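Local coordinates for protein ribonucleoside-diphosphate reductase (Sulfolobus acidocaldarius DSM 639, PDB 6QRZ) that is an R2-like ligand-binding oxidase with a manganese/iron cofactor, built on the ribonucleotide reductase R2 fold, at residues F64-E69 with I213-S218; A127-A132 with N222-D227; S167-L172 with A182-T187. All coordinates share one frame; numbering follows the deposited sequence.

Interaction 1. Residues F64-E69 with I213-S218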
ATOM      1  N   PHE A  64      -2.666  23.169 -10.806  1.00 61.12           N
ATOM      2  CA  PHE A  64      -4.054  23.315 -11.227  1.00 61.64           C
ATOM      3  C   PHE A  64      -4.478  24.778 -11.316  1.00 62.47           C
ATOM      4  O   PHE A  64      -5.677  25.074 -11.293  1.00 61.98           O
ATOM      5  CB  PHE A  64      -4.983  22.561 -10.273  1.00 62.68           C
ATOM      6  CG  PHE A  64      -4.756  21.076 -10.242  1.00 62.79           C
ATOM      7  CD1 PHE A  64      -5.487  20.235 -11.063  1.00 63.39           C
ATOM      8  CD2 PHE A  64      -3.824  20.520  -9.382  1.00 64.73           C
ATOM      9  CE1 PHE A  64      -5.285  18.867 -11.037  1.00 61.83           C
ATOM     10  CE2 PHE A  64      -3.617  19.152  -9.351  1.00 63.74           C
ATOM     11  CZ  PHE A  64      -4.351  18.325 -10.179  1.00 59.67           C
ATOM     12  N   SER A  65      -3.518  25.700 -11.419  1.00 71.09           N
ATOM     13  CA  SER A  65      -3.842  27.121 -11.380  1.00 71.38           C
ATOM     14  C   SER A  65      -4.504  27.611 -12.662  1.00 70.75           C
ATOM     15  O   SER A  65      -5.174  28.650 -12.636  1.00 71.73           O
ATOM     16  CB  SER A  65      -2.581  27.942 -11.099  1.00 70.72           C
ATOM     17  OG  SER A  65      -1.596  27.726 -12.094  1.00 73.08           O
ATOM     18  N   LYS A  66      -4.335  26.901 -13.778  1.00 83.05           N
ATOM     19  CA  LYS A  66      -4.974  27.280 -15.031  1.00 82.01           C
ATOM     20  C   LYS A  66      -6.216  26.453 -15.341  1.00 79.46           C
ATOM     21  O   LYS A  66      -7.002  26.847 -16.210  1.00 77.60           O
ATOM     22  CB  LYS A  66      -3.976  27.172 -16.195  1.00 49.01           C
ATOM     23  CG  LYS A  66      -4.361  27.997 -17.420  1.00 49.01           C
ATOM     24  CD  LYS A  66      -3.229  28.082 -18.434  1.00 49.01           C
ATOM     25  CE  LYS A  66      -2.972  26.746 -19.104  1.00 49.01           C
ATOM     26  NZ  LYS A  66      -1.903  26.835 -20.137  1.00 49.01           N
ATOM     27  N   ASP A  67      -6.415  25.325 -14.654  1.00 70.65           N
ATOM     28  CA  ASP A  67      -7.627  24.539 -14.863  1.00 69.59           C
ATOM     29  C   ASP A  67      -8.863  25.297 -14.396  1.00 69.85           C
ATOM     30  O   ASP A  67      -9.927  25.208 -15.020  1.00 68.87           O
ATOM     31  CB  ASP A  67      -7.521  23.200 -14.136  1.00 69.29           C
ATOM     32  CG  ASP A  67      -6.328  22.386 -14.585  1.00 67.59           C
ATOM     33  OD1 ASP A  67      -5.953  22.482 -15.770  1.00 71.03           O
ATOM     34  OD2 ASP A  67      -5.763  21.652 -13.750  1.00 67.60           O
ATOM     35  N   LYS A  68      -8.742  26.046 -13.297  1.00 79.52           N
ATOM     36  CA  LYS A  68      -9.871  26.828 -12.807  1.00 81.03           C
ATOM     37  C   LYS A  68     -10.261  27.926 -13.790  1.00 80.68           C
ATOM     38  O   LYS A  68     -11.424  28.346 -13.819  1.00 81.81           O
ATOM     39  CB  LYS A  68      -9.540  27.426 -11.438  1.00 49.25           C
ATOM     40  CG  LYS A  68      -8.363  28.389 -11.445  1.00 49.25           C
ATOM     41  CD  LYS A  68      -8.020  28.862 -10.041  1.00 49.25           C
ATOM     42  CE  LYS A  68      -7.483  27.724  -9.189  1.00 49.25           C
ATOM     43  NZ  LYS A  68      -7.051  28.194  -7.843  1.00 49.25           N
ATOM     44  N   GLU A  69      -9.311  28.397 -14.600  1.00 84.56           N
ATOM     45  CA  GLU A  69      -9.635  29.376 -15.631  1.00 84.63           C
ATOM     46  C   GLU A  69     -10.335  28.719 -16.815  1.00 84.58           C
ATOM     47  O   GLU A  69     -11.258  29.302 -17.395  1.00 84.04           O
ATOM     48  CB  GLU A  69      -8.367  30.096 -16.090  1.00 53.33           C
ATOM     49  CG  GLU A  69      -7.691  30.915 -15.001  1.00 53.33           C
ATOM     50  CD  GLU A  69      -6.382  31.530 -15.459  1.00 53.33           C
ATOM     51  OE1 GLU A  69      -5.911  31.179 -16.562  1.00 53.33           O
ATOM     52  OE2 GLU A  69      -5.824  32.366 -14.718  1.00 53.33           O
ATOM     53  N   ILE A 213      -7.976  22.242 -23.201  1.00 67.87           N
ATOM     54  CA  ILE A 213      -8.403  22.663 -21.874  1.00 67.29           C
ATOM     55  C   ILE A 213      -7.882  21.671 -20.843  1.00 67.68           C
ATOM     56  O   ILE A 213      -7.491  20.547 -21.165  1.00 68.34           O
ATOM     57  CB  ILE A 213      -9.939  22.785 -21.762  1.00 67.46           C
ATOM     58  CG1 ILE A 213     -10.601  21.444 -22.088  1.00 66.45           C
ATOM     59  CG2 ILE A 213     -10.459  23.887 -22.672  1.00 69.78           C
ATOM     60  CD1 ILE A 213     -12.096  21.433 -21.877  1.00 67.47           C
ATOM     61  N   MET A 214      -7.890  22.111 -19.582  1.00 70.16           N
ATOM     62  CA  MET A 214      -7.494  21.320 -18.422  1.00 70.16           C
ATOM     63  C   MET A 214      -6.104  20.715 -18.593  1.00 69.42           C
ATOM     64  O   MET A 214      -5.973  19.488 -18.679  1.00 70.77           O
ATOM     65  CB  MET A 214      -8.514  20.209 -18.161  1.00 51.35           C
ATOM     66  CG  MET A 214      -9.936  20.705 -17.957  1.00 51.35           C
ATOM     67  SD  MET A 214     -10.108  21.748 -16.497  1.00 51.35           S
ATOM     68  CE  MET A 214     -11.851  22.156 -16.578  1.00 51.35           C
ATOM     69  N   PRO A 215      -5.044  21.530 -18.647  1.00 58.86           N
ATOM     70  CA  PRO A 215      -3.700  20.939 -18.742  1.00 59.46           C
ATOM     71  C   PRO A 215      -3.265  20.243 -17.465  1.00 59.87           C
ATOM     72  O   PRO A 215      -2.566  19.224 -17.530  1.00 60.51           O
ATOM     73  CB  PRO A 215      -2.812  22.148 -19.067  1.00 60.05           C
ATOM     74  CG  PRO A 215      -3.547  23.306 -18.491  1.00 60.22           C
ATOM     75  CD  PRO A 215      -5.003  23.002 -18.693  1.00 58.69           C
ATOM     76  N   GLY A 216      -3.657  20.767 -16.302  1.00 54.81           N
ATOM     77  CA  GLY A 216      -3.293  20.119 -15.053  1.00 54.23           C
ATOM     78  C   GLY A 216      -3.930  18.751 -14.900  1.00 53.15           C
ATOM     79  O   GLY A 216      -3.272  17.795 -14.481  1.00 54.48           O
ATOM     80  N   LEU A 217      -5.217  18.638 -15.235  1.00 52.03           N
ATOM     81  CA  LEU A 217      -5.858  17.328 -15.224  1.00 52.99           C
ATOM     82  C   LEU A 217      -5.312  16.436 -16.331  1.00 53.37           C
ATOM     83  O   LEU A 217      -5.273  15.211 -16.174  1.00 53.99           O
ATOM     84  CB  LEU A 217      -7.374  17.478 -15.358  1.00 38.99           C
ATOM     85  CG  LEU A 217      -8.186  16.192 -15.190  1.00 38.99           C
ATOM     86  CD1 LEU A 217      -7.984  15.605 -13.801  1.00 38.99           C
ATOM     87  CD2 LEU A 217      -9.661  16.439 -15.461  1.00 38.99           C
ATOM     88  N   SER A 218      -4.886  17.027 -17.452  1.00 52.54           N
ATOM     89  CA  SER A 218      -4.247  16.239 -18.502  1.00 53.13           C
ATOM     90  C   SER A 218      -2.948  15.620 -18.004  1.00 53.36           C
ATOM     91  O   SER A 218      -2.658  14.453 -18.291  1.00 52.00           O
ATOM     92  CB  SER A 218      -3.991  17.110 -19.732  1.00 52.80           C
ATOM     93  OG  SER A 218      -5.203  17.627 -20.253  1.00 54.16           O
TER
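Asp67 and Gly216 meet at the buried heart of this contact, where a carboxylate faces the start of helix 215-245. Gly216 N donates to Asp67 OD1 at 2.9 Å, on the syn lone pair and with an N-H...O angle of 147°. The first torsion of Asp67 (chi1 -58°) sets CG anti to its own carbonyl carbon, where it lies 3.6 Å from Gly216 N. The other oxygen, OD2, lies 3.2 Å from Gly216 CA. Farther back along the side chain, Asp67 CB packs on Met214 SD at 3.8 Å, and Phe136 of helix 113-139 touches both side chains. An alanine in place of Asp67 would take away the acceptor of Gly216 N, would probably open a gap beside the glycine, and is likely to weaken the hold on this helix end. The outer side is looser. Lys66 and Pro215 are both exposed; the lysine, bent at chi3, crosses the proline ring at about a right angle, with Lys66 CE 3.5 Å from Pro215 CG. Phe64 comes in obliquely, its CE1 4.1 Å from Gly216 C. Met214 is the N-cap residue, and its O accepts from Ser218 N and Ser218 OG on opposite faces. A carboxylate receiving a first-turn amide, where its negative charge would probably interact favourably with the helix dipole, is typical of helix N termini, here that of a long helix of the R2 fold.

Interaction 2. Residues A127-A132 with N222-D227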
ATOM      1  N   ALA A 127      -4.812   4.800  -4.217  1.00 27.68           N
ATOM      2  CA  ALA A 127      -5.077   5.847  -3.236  1.00 26.99           C
ATOM      3  C   ALA A 127      -4.483   7.178  -3.674  1.00 28.01           C
ATOM      4  O   ALA A 127      -5.035   8.238  -3.360  1.00 27.92           O
ATOM      5  CB  ALA A 127      -4.529   5.441  -1.868  1.00 26.89           C
ATOM      6  N   LYS A 128      -3.362   7.143  -4.399  1.00 33.62           N
ATOM      7  CA  LYS A 128      -2.803   8.370  -4.954  1.00 34.07           C
ATOM      8  C   LYS A 128      -3.671   8.916  -6.082  1.00 33.45           C
ATOM      9  O   LYS A 128      -3.698  10.131  -6.309  1.00 33.88           O
ATOM     10  CB  LYS A 128      -1.373   8.116  -5.437  1.00 32.85           C
ATOM     11  CG  LYS A 128      -0.620   9.358  -5.885  1.00 40.11           C
ATOM     12  CD  LYS A 128       0.885   9.131  -5.858  1.00 42.37           C
ATOM     13  CE  LYS A 128       1.282   7.887  -6.640  1.00 43.66           C
ATOM     14  NZ  LYS A 128       0.928   7.990  -8.081  1.00 46.05           N
ATOM     15  N   HIS A 129      -4.390   8.041  -6.792  1.00 33.50           N
ATOM     16  CA  HIS A 129      -5.342   8.508  -7.794  1.00 33.65           C
ATOM     17  C   HIS A 129      -6.552   9.161  -7.139  1.00 33.70           C
ATOM     18  O   HIS A 129      -7.030  10.202  -7.603  1.00 33.72           O
ATOM     19  CB  HIS A 129      -5.786   7.350  -8.687  1.00 35.38           C
ATOM     20  CG  HIS A 129      -4.686   6.761  -9.513  1.00 35.38           C
ATOM     21  ND1 HIS A 129      -4.791   5.529 -10.120  1.00 31.63           N
ATOM     22  CD2 HIS A 129      -3.457   7.233  -9.830  1.00 32.48           C
ATOM     23  CE1 HIS A 129      -3.676   5.267 -10.777  1.00 34.11           C
ATOM     24  NE2 HIS A 129      -2.850   6.285 -10.618  1.00 36.84           N
ATOM     25  N   ALA A 130      -7.068   8.557  -6.064  1.00 32.95           N
ATOM     26  CA  ALA A 130      -8.189   9.153  -5.345  1.00 32.58           C
ATOM     27  C   ALA A 130      -7.822  10.515  -4.773  1.00 34.76           C
ATOM     28  O   ALA A 130      -8.689  11.384  -4.635  1.00 34.80           O
ATOM     29  CB  ALA A 130      -8.658   8.218  -4.230  1.00 32.21           C
ATOM     30  N   GLU A 131      -6.547  10.718  -4.438  1.00 42.71           N
ATOM     31  CA  GLU A 131      -6.109  12.030  -3.980  1.00 43.24           C
ATOM     32  C   GLU A 131      -6.071  13.030  -5.127  1.00 42.49           C
ATOM     33  O   GLU A 131      -6.497  14.179  -4.969  1.00 42.38           O
ATOM     34  CB  GLU A 131      -4.735  11.924  -3.321  1.00 35.06           C
ATOM     35  CG  GLU A 131      -4.131  13.266  -2.953  1.00 35.06           C
ATOM     36  CD  GLU A 131      -2.700  13.152  -2.478  1.00 35.06           C
ATOM     37  OE1 GLU A 131      -1.992  12.230  -2.936  1.00 35.06           O
ATOM     38  OE2 GLU A 131      -2.285  13.982  -1.643  1.00 35.06           O
ATOM     39  N   ALA A 132      -5.573  12.606  -6.292  1.00 44.41           N
ATOM     40  CA  ALA A 132      -5.416  13.527  -7.413  1.00 44.86           C
ATOM     41  C   ALA A 132      -6.758  14.075  -7.882  1.00 43.41           C
ATOM     42  O   ALA A 132      -6.885  15.274  -8.155  1.00 43.00           O
ATOM     43  CB  ALA A 132      -4.688  12.833  -8.563  1.00 46.78           C
ATOM     44  N   ASN A 222      -2.639  11.550 -17.700  1.00 39.62           N
ATOM     45  CA  ASN A 222      -1.509  10.878 -18.334  1.00 39.93           C
ATOM     46  C   ASN A 222      -0.644  10.150 -17.316  1.00 40.86           C
ATOM     47  O   ASN A 222      -0.011   9.140 -17.647  1.00 39.89           O
ATOM     48  CB  ASN A 222      -0.669  11.884 -19.122  1.00 42.74           C
ATOM     49  CG  ASN A 222      -1.330  12.307 -20.418  1.00 42.74           C
ATOM     50  OD1 ASN A 222      -1.996  11.509 -21.080  1.00 42.74           O
ATOM     51  ND2 ASN A 222      -1.151  13.569 -20.790  1.00 42.74           N
ATOM     52  N   LEU A 223      -0.602  10.642 -16.077  1.00 39.65           N
ATOM     53  CA  LEU A 223       0.118   9.940 -15.024  1.00 40.31           C
ATOM     54  C   LEU A 223      -0.726   8.838 -14.397  1.00 40.38           C
ATOM     55  O   LEU A 223      -0.177   7.831 -13.935  1.00 38.42           O
ATOM     56  CB  LEU A 223       0.582  10.932 -13.957  1.00 41.92           C
ATOM     57  CG  LEU A 223       1.669  11.920 -14.391  1.00 41.92           C
ATOM     58  CD1 LEU A 223       1.882  12.992 -13.333  1.00 41.92           C
ATOM     59  CD2 LEU A 223       2.970  11.195 -14.694  1.00 41.92           C
ATOM     60  N   ILE A 224      -2.049   9.002 -14.373  1.00 34.64           N
ATOM     61  CA  ILE A 224      -2.917   7.943 -13.869  1.00 36.23           C
ATOM     62  C   ILE A 224      -3.064   6.832 -14.903  1.00 36.84           C
ATOM     63  O   ILE A 224      -3.038   5.644 -14.560  1.00 36.68           O
ATOM     64  CB  ILE A 224      -4.282   8.523 -13.453  1.00 37.68           C
ATOM     65  CG1 ILE A 224      -4.119   9.459 -12.256  1.00 35.65           C
ATOM     66  CG2 ILE A 224      -5.262   7.409 -13.120  1.00 46.02           C
ATOM     67  CD1 ILE A 224      -5.418  10.042 -11.756  1.00 45.05           C
ATOM     68  N   ALA A 225      -3.214   7.196 -16.181  1.00 35.67           N
ATOM     69  CA  ALA A 225      -3.285   6.186 -17.232  1.00 35.78           C
ATOM     70  C   ALA A 225      -1.982   5.406 -17.346  1.00 36.39           C
ATOM     71  O   ALA A 225      -1.996   4.225 -17.710  1.00 36.80           O
ATOM     72  CB  ALA A 225      -3.631   6.839 -18.571  1.00 35.78           C
ATOM     73  N   THR A 226      -0.851   6.047 -17.042  1.00 31.55           N
ATOM     74  CA  THR A 226       0.418   5.328 -17.011  1.00 32.63           C
ATOM     75  C   THR A 226       0.444   4.315 -15.874  1.00 32.18           C
ATOM     76  O   THR A 226       1.001   3.220 -16.022  1.00 31.76           O
ATOM     77  CB  THR A 226       1.580   6.314 -16.879  1.00 37.24           C
ATOM     78  OG1 THR A 226       1.524   7.266 -17.950  1.00 37.24           O
ATOM     79  CG2 THR A 226       2.914   5.583 -16.933  1.00 37.24           C
ATOM     80  N   ASP A 227      -0.158   4.659 -14.733  1.00 34.83           N
ATOM     81  CA  ASP A 227      -0.244   3.706 -13.632  1.00 35.01           C
ATOM     82  C   ASP A 227      -1.158   2.539 -13.985  1.00 36.47           C
ATOM     83  O   ASP A 227      -0.855   1.385 -13.659  1.00 34.50           O
ATOM     84  CB  ASP A 227      -0.733   4.405 -12.364  1.00 34.09           C
ATOM     85  CG  ASP A 227       0.259   5.427 -11.841  1.00 33.86           C
ATOM     86  OD1 ASP A 227       1.472   5.269 -12.099  1.00 33.53           O
ATOM     87  OD2 ASP A 227      -0.173   6.387 -11.166  1.00 32.71           O
TER
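His129 has its CG anti to the carbonyl carbon (chi1 -64°), and Asp227 takes the same first torsion; each flat group is thereby rooted on the side facing the other helix. His129 NE2 donates to Asp227 OD2 at 2.7 Å, with an N-H...O angle of 162°. The acceptor uses its anti lone pair and sits in the ring plane, and ring and carboxylate are nearly coplanar, 17° apart. Ile224 covers one face of the imidazole: its CG2 stands over the centre, 3.5 Å from the ring centroid, as a CH-pi contact, while CG1 reaches His129 CD2 at 3.4 Å. Bond, methyl and the bound manganese would together restrict rotation of the ring. Helices 113-139 and 215-245 run nearly antiparallel here, their local axes 10.9 Å apart, as core helices of the ferritin-like bundle; each carries a Glu-x-x-His motif, Glu126 to His129 and Glu228 to His231, that binds the metals. His129 is a ligand of the manganese, and Asp227 is thus a second-shell residue that is likely to position it. The aspartate is itself held from outside, by a salt bridge from Arg230 to OD1 and a hydrogen bond from Trp57 NE1 to OD2. Lys128 adds a long salt bridge, NZ to Asp227 OD2 at 3.6 Å, and makes a cation-pi contact with Trp57. Farther along, Ala132 CB touches Ile224 CD1 at 4.3 Å.

Interaction 3. Residues S167-L172 with A182-T187; sequences SVMWKL and AVAVTT
Leu172 N donates to Met169 O at 2.9 Å, a bond three residues back along the chain that closes a turn between two residues whose side chains both rest on Ala184. The methyl of that alanine is the meeting point: CB lies 3.6 Å from Met169 SD and 3.8 Å from Leu172 CD1, with Val168 O also 3.8 Å from it. Met169 reaches it by a bend in its chain, chi2 (-53°) placing SD beside Ala184 CB. Because the alanine side chain is so short, the two backbones come close, with Val168 CA and Ala184 CA 5.0 Å apart. Val168 carries the other half of the contact, its two methyls turning mainly to different partners. CG1, set anti to the carbonyl carbon (chi1 -62°), meets Val183 CG1 at 3.6 Å, and these two valine side chains cross at about a right angle. CG2 instead meets Thr187 tip to tip, 3.5 Å from its CB, with OG1 and CG2 of the threonine close by. This is hydrophobic packing between consecutive helices of the R2 fold: helix 155-169 leads through the short helix 171-174 into helix 178-190, and the contact sets the end of the first and the start of the short helix against the last. The join is buried. Met169 and Leu172 also touch helix 100-109, through Leu103 and through Pro102 and Thr106 respectively. Helix 247-261 approaches helix 178-190, where Val183 packs on Gln257 and Thr187 on Leu261. Trp170, in the turn, lies against Ser105 of the second subunit.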
ATOM      1  N   SER A 167     -18.851  -7.534  -3.162  1.00 41.82           N
ATOM      2  CA  SER A 167     -19.216  -8.934  -2.976  1.00 42.94           C
ATOM      3  C   SER A 167     -18.099  -9.861  -3.436  1.00 43.69           C
ATOM      4  O   SER A 167     -17.748 -10.817  -2.736  1.00 45.84           O
ATOM      5  CB  SER A 167     -20.514  -9.245  -3.724  1.00 43.56           C
ATOM      6  OG  SER A 167     -21.583  -8.444  -3.250  1.00 47.85           O
ATOM      7  N   VAL A 168     -17.523  -9.590  -4.607  1.00 48.21           N
ATOM      8  CA  VAL A 168     -16.543 -10.507  -5.180  1.00 48.17           C
ATOM      9  C   VAL A 168     -15.196 -10.383  -4.477  1.00 47.67           C
ATOM     10  O   VAL A 168     -14.497 -11.382  -4.276  1.00 47.40           O
ATOM     11  CB  VAL A 168     -16.420 -10.271  -6.696  1.00 42.19           C
ATOM     12  CG1 VAL A 168     -17.749 -10.550  -7.379  1.00 42.19           C
ATOM     13  CG2 VAL A 168     -15.969  -8.850  -6.981  1.00 42.19           C
ATOM     14  N   MET A 169     -14.805  -9.167  -4.090  1.00 50.58           N
ATOM     15  CA  MET A 169     -13.526  -8.987  -3.412  1.00 50.74           C
ATOM     16  C   MET A 169     -13.585  -9.541  -1.994  1.00 50.82           C
ATOM     17  O   MET A 169     -12.780 -10.398  -1.615  1.00 52.20           O
ATOM     18  CB  MET A 169     -13.131  -7.508  -3.402  1.00 39.69           C
ATOM     19  CG  MET A 169     -12.955  -6.895  -4.780  1.00 39.69           C
ATOM     20  SD  MET A 169     -11.817  -7.804  -5.840  1.00 39.69           S
ATOM     21  CE  MET A 169     -10.273  -7.584  -4.964  1.00 39.69           C
ATOM     22  N   TRP A 170     -14.548  -9.073  -1.199  1.00 54.08           N
ATOM     23  CA  TRP A 170     -14.668  -9.530   0.180  1.00 55.33           C
ATOM     24  C   TRP A 170     -15.193 -10.956   0.294  1.00 55.43           C
ATOM     25  O   TRP A 170     -15.329 -11.453   1.417  1.00 55.86           O
ATOM     26  CB  TRP A 170     -15.556  -8.570   0.972  1.00 41.37           C
ATOM     27  CG  TRP A 170     -14.912  -7.233   1.175  1.00 41.37           C
ATOM     28  CD1 TRP A 170     -15.107  -6.106   0.430  1.00 41.37           C
ATOM     29  CD2 TRP A 170     -13.951  -6.889   2.181  1.00 41.37           C
ATOM     30  NE1 TRP A 170     -14.331  -5.080   0.914  1.00 41.37           N
ATOM     31  CE2 TRP A 170     -13.613  -5.535   1.989  1.00 41.37           C
ATOM     32  CE3 TRP A 170     -13.348  -7.594   3.228  1.00 41.37           C
ATOM     33  CZ2 TRP A 170     -12.699  -4.871   2.805  1.00 41.37           C
ATOM     34  CZ3 TRP A 170     -12.438  -6.933   4.036  1.00 41.37           C
ATOM     35  CH2 TRP A 170     -12.124  -5.586   3.821  1.00 41.37           C
ATOM     36  N   LYS A 171     -15.495 -11.620  -0.825  1.00 53.82           N
ATOM     37  CA  LYS A 171     -15.707 -13.062  -0.790  1.00 52.70           C
ATOM     38  C   LYS A 171     -14.393 -13.814  -0.634  1.00 52.15           C
ATOM     39  O   LYS A 171     -14.398 -14.969  -0.196  1.00 50.82           O
ATOM     40  CB  LYS A 171     -16.429 -13.522  -2.058  1.00 45.78           C
ATOM     41  CG  LYS A 171     -17.053 -14.905  -1.966  1.00 45.78           C
ATOM     42  CD  LYS A 171     -17.781 -15.259  -3.254  1.00 45.78           C
ATOM     43  CE  LYS A 171     -18.409 -16.642  -3.180  1.00 45.78           C
ATOM     44  NZ  LYS A 171     -19.037 -17.034  -4.474  1.00 45.78           N
ATOM     45  N   LEU A 172     -13.270 -13.178  -0.979  1.00 44.11           N
ATOM     46  CA  LEU A 172     -11.966 -13.787  -0.747  1.00 44.22           C
ATOM     47  C   LEU A 172     -11.646 -13.873   0.739  1.00 46.56           C
ATOM     48  O   LEU A 172     -10.885 -14.753   1.157  1.00 46.60           O
ATOM     49  CB  LEU A 172     -10.879 -12.995  -1.471  1.00 44.33           C
ATOM     50  CG  LEU A 172     -11.010 -12.842  -2.985  1.00 43.01           C
ATOM     51  CD1 LEU A 172      -9.932 -11.914  -3.520  1.00 40.72           C
ATOM     52  CD2 LEU A 172     -10.929 -14.196  -3.654  1.00 37.51           C
ATOM     53  N   ALA A 182     -10.398 -15.508  -9.501  1.00 37.34           N
ATOM     54  CA  ALA A 182     -10.730 -15.170 -10.880  1.00 38.32           C
ATOM     55  C   ALA A 182     -11.947 -14.257 -10.940  1.00 39.45           C
ATOM     56  O   ALA A 182     -11.941 -13.241 -11.643  1.00 39.92           O
ATOM     57  CB  ALA A 182     -10.971 -16.446 -11.685  1.00 38.57           C
ATOM     58  N   VAL A 183     -13.003 -14.608 -10.203  1.00 35.09           N
ATOM     59  CA  VAL A 183     -14.185 -13.754 -10.132  1.00 36.50           C
ATOM     60  C   VAL A 183     -13.827 -12.386  -9.571  1.00 36.26           C
ATOM     61  O   VAL A 183     -14.394 -11.366  -9.983  1.00 34.70           O
ATOM     62  CB  VAL A 183     -15.282 -14.448  -9.298  1.00 36.12           C
ATOM     63  CG1 VAL A 183     -16.445 -13.507  -9.044  1.00 36.12           C
ATOM     64  CG2 VAL A 183     -15.765 -15.706 -10.004  1.00 36.12           C
ATOM     65  N   ALA A 184     -12.867 -12.333  -8.646  1.00 38.37           N
ATOM     66  CA  ALA A 184     -12.464 -11.056  -8.068  1.00 39.39           C
ATOM     67  C   ALA A 184     -11.684 -10.216  -9.073  1.00 39.03           C
ATOM     68  O   ALA A 184     -12.008  -9.045  -9.298  1.00 39.46           O
ATOM     69  CB  ALA A 184     -11.637 -11.288  -6.804  1.00 37.68           C
ATOM     70  N   VAL A 185     -10.656 -10.801  -9.694  1.00 36.64           N
ATOM     71  CA  VAL A 185      -9.781 -10.033 -10.576  1.00 35.75           C
ATOM     72  C   VAL A 185     -10.533  -9.573 -11.821  1.00 36.86           C
ATOM     73  O   VAL A 185     -10.312  -8.461 -12.319  1.00 35.94           O
ATOM     74  CB  VAL A 185      -8.531 -10.859 -10.933  1.00 39.67           C
ATOM     75  CG1 VAL A 185      -7.657 -10.110 -11.927  1.00 39.67           C
ATOM     76  CG2 VAL A 185      -7.739 -11.185  -9.677  1.00 39.67           C
ATOM     77  N   THR A 186     -11.433 -10.410 -12.344  1.00 36.57           N
ATOM     78  CA  THR A 186     -12.224 -10.010 -13.505  1.00 37.89           C
ATOM     79  C   THR A 186     -13.110  -8.813 -13.183  1.00 37.93           C
ATOM     80  O   THR A 186     -13.240  -7.889 -13.994  1.00 39.00           O
ATOM     81  CB  THR A 186     -13.071 -11.183 -14.000  1.00 36.47           C
ATOM     82  OG1 THR A 186     -13.800 -11.746 -12.902  1.00 36.47           O
ATOM     83  CG2 THR A 186     -12.193 -12.254 -14.625  1.00 36.47           C
ATOM     84  N   THR A 187     -13.725  -8.812 -12.002  1.00 34.63           N
ATOM     85  CA  THR A 187     -14.559  -7.705 -11.549  1.00 34.88           C
ATOM     86  C   THR A 187     -13.743  -6.505 -11.085  1.00 35.40           C
ATOM     87  O   THR A 187     -14.321  -5.525 -10.605  1.00 34.60           O
ATOM     88  CB  THR A 187     -15.470  -8.179 -10.410  1.00 35.49           C
ATOM     89  OG1 THR A 187     -15.864  -9.536 -10.646  1.00 36.43           O
ATOM     90  CG2 THR A 187     -16.723  -7.318 -10.303  1.00 33.47           C
TER

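In the fold
Interactions 1 and 2 share helix 215-245: 213-218 and 222-227 follow one another along it, and the two contacts, with centres 16 Å apart, lie at its beginning and just before its metal ligand Glu228. Interaction 2 belongs to the dimetal site, with His129 about 3 Å by its side chain from the manganese and about 5 Å from the iron. In interaction 1 the Leu217 side chain lies about 12 Å from the manganese. Interaction 3 is on the opposite side of the chain's centre, its centre 23 Å from that of interaction 2 and 36 Å from that of interaction 1; its Met169 side chain is about 11 Å from the iron.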